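Local coordinates for putative reductase (Peptoclostridium difficile, PDB 5J6C), which probably uses bound flavin mononucleotide to reduce nitro compounds, as other nitroreductases do, at residues E50-D53 and K54-A58. Residues are numbered along the deposited sequence; the frame is centred on the assembly and turned at random.
Sequences EKLD and KILKA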
loop_
_atom_site.group_PDB
_atom_site.type_symbol
_atom_site.label_atom_id
_atom_site.label_comp_id
_atom_site.label_asym_id
_atom_site.label_seq_id
_atom_site.Cartn_x
_atom_site.Cartn_y
_atom_site.Cartn_z
ATOM N N GLU A 50 -16.536 18.005 -1.480
ATOM C CA GLU A 50 -17.191 16.775 -1.054
ATOM C C GLU A 50 -16.400 15.532 -1.466
ATOM O O GLU A 50 -16.455 14.507 -0.776
ATOM C CB GLU A 50 -18.615 16.749 -1.623
ATOM C CG GLU A 50 -19.276 15.398 -1.662
ATOM C CD GLU A 50 -19.106 14.698 -3.001
ATOM O OE1 GLU A 50 -19.235 15.363 -4.055
ATOM O OE2 GLU A 50 -18.851 13.472 -3.001
ATOM N N LYS A 51 -15.666 15.597 -2.582
ATOM C CA LYS A 51 -14.840 14.465 -2.991
ATOM C C LYS A 51 -13.515 14.449 -2.239
ATOM O O LYS A 51 -13.067 13.383 -1.807
ATOM C CB LYS A 51 -14.604 14.494 -4.501
ATOM C CG LYS A 51 -15.836 14.138 -5.326
ATOM C CD LYS A 51 -15.537 13.963 -6.826
ATOM C CE LYS A 51 -16.840 13.642 -7.584
ATOM N NZ LYS A 51 -16.687 13.284 -9.022
ATOM N N LEU A 52 -12.877 15.613 -2.071
ATOM C CA LEU A 52 -11.696 15.694 -1.215
ATOM C C LEU A 52 -11.967 15.073 0.145
ATOM O O LEU A 52 -11.156 14.280 0.650
ATOM C CB LEU A 52 -11.246 17.147 -1.040
ATOM C CG LEU A 52 -10.060 17.372 -0.082
ATOM C CD1 LEU A 52 -8.838 16.489 -0.441
ATOM C CD2 LEU A 52 -9.635 18.842 0.008
ATOM N N ASP A 53 -13.125 15.397 0.736
ATOM C CA ASP A 53 -13.437 14.931 2.081
ATOM C C ASP A 53 -13.504 13.408 2.139
ATOM O O ASP A 53 -12.999 12.797 3.085
ATOM C CB ASP A 53 -14.754 15.544 2.558
ATOM C CG ASP A 53 -14.623 17.014 2.915
ATOM O OD1 ASP A 53 -13.476 17.501 3.055
ATOM O OD2 ASP A 53 -15.675 17.684 3.062
ATOM N N LYS A 54 -14.128 12.779 1.141
ATOM C CA LYS A 54 -14.206 11.323 1.131
ATOM C C LYS A 54 -12.828 10.695 0.917
ATOM O O LYS A 54 -12.533 9.638 1.485
ATOM C CB LYS A 54 -15.190 10.856 0.066
ATOM C CG LYS A 54 -16.641 11.215 0.362
ATOM C CD LYS A 54 -17.501 10.947 -0.858
ATOM C CE LYS A 54 -18.997 11.144 -0.575
ATOM N NZ LYS A 54 -19.759 11.067 -1.847
ATOM N N ILE A 55 -11.974 11.329 0.106
ATOM C CA ILE A 55 -10.602 10.838 -0.081
ATOM C C ILE A 55 -9.830 10.876 1.234
ATOM O O ILE A 55 -9.116 9.928 1.585
ATOM C CB ILE A 55 -9.884 11.652 -1.170
ATOM C CG1 ILE A 55 -10.481 11.370 -2.544
ATOM C CG2 ILE A 55 -8.408 11.363 -1.161
ATOM C CD1 ILE A 55 -9.951 12.300 -3.617
ATOM N N LEU A 56 -9.965 11.966 1.986
ATOM C CA LEU A 56 -9.269 12.062 3.262
ATOM C C LEU A 56 -9.804 11.048 4.274
ATOM O O LEU A 56 -9.035 10.503 5.071
ATOM C CB LEU A 56 -9.374 13.494 3.790
ATOM C CG LEU A 56 -8.521 14.505 3.006
ATOM C CD1 LEU A 56 -8.943 15.945 3.262
ATOM C CD2 LEU A 56 -7.054 14.305 3.367
ATOM N N LYS A 57 -11.120 10.791 4.259
ATOM C CA LYS A 57 -11.700 9.772 5.134
ATOM C C LYS A 57 -11.136 8.390 4.833
ATOM O O LYS A 57 -10.843 7.626 5.754
ATOM C CB LYS A 57 -13.221 9.744 4.997
ATOM C CG LYS A 57 -13.967 10.713 5.883
ATOM C CD LYS A 57 -15.469 10.462 5.775
ATOM C CE LYS A 57 -16.273 11.205 6.832
ATOM N NZ LYS A 57 -17.666 10.648 6.898
ATOM N N ALA A 58 -10.996 8.039 3.549
ATOM C CA ALA A 58 -10.392 6.750 3.211
ATOM C C ALA A 58 -8.965 6.663 3.733
ATOM O O ALA A 58 -8.564 5.636 4.299
ATOM C CB ALA A 58 -10.415 6.519 1.702
#
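The amides of Ile-55, Leu-56 and Lys-57 reach back one turn to the carbonyls of Lys-51, Leu-52 and Asp-53 in i to i+4 hydrogen bonds within the continuous alpha-helix 49-60, Leu-56 N lying 2.9 Å from Leu-52 O. The bond from Lys-54 N to Glu-50 O is weak at 3.5 Å. On the outer face, an i to i+4 salt bridge joins Glu-50 OE2 to Lys-54 NZ at 2.8 Å. The Glu-50 chain bends at chi2 (-94°), and its OE2 receives the ammonium on the anti side, 29° out of the carboxylate plane. Lys-54, extended beyond CG, runs its CD and CE alongside Glu-50 OE2, CE at 3.4 Å. The helix is amphipathic and packs against the central antiparallel sheet of the nitroreductase fold: Leu-52 CD1 touches Leu-56 CD1 at 3.7 Å, and both leucines rest on Val-75 of strand 71-76. Ile-55, whose CG1 passes 3.4 Å from Lys-51 O, fills the join between this sheet and helix 116-133, touching Ile-104 of strand 102-109 and Ile-127 and Ala-131 of the helix. Lys-51 NZ is hydrogen-bonded to Leu-134 O and Tyr-178 OH, while at the dimer interface Lys-57 forms a salt bridge with Asp-188 of the second subunit and Leu-56 packs on that subunit's Val-196.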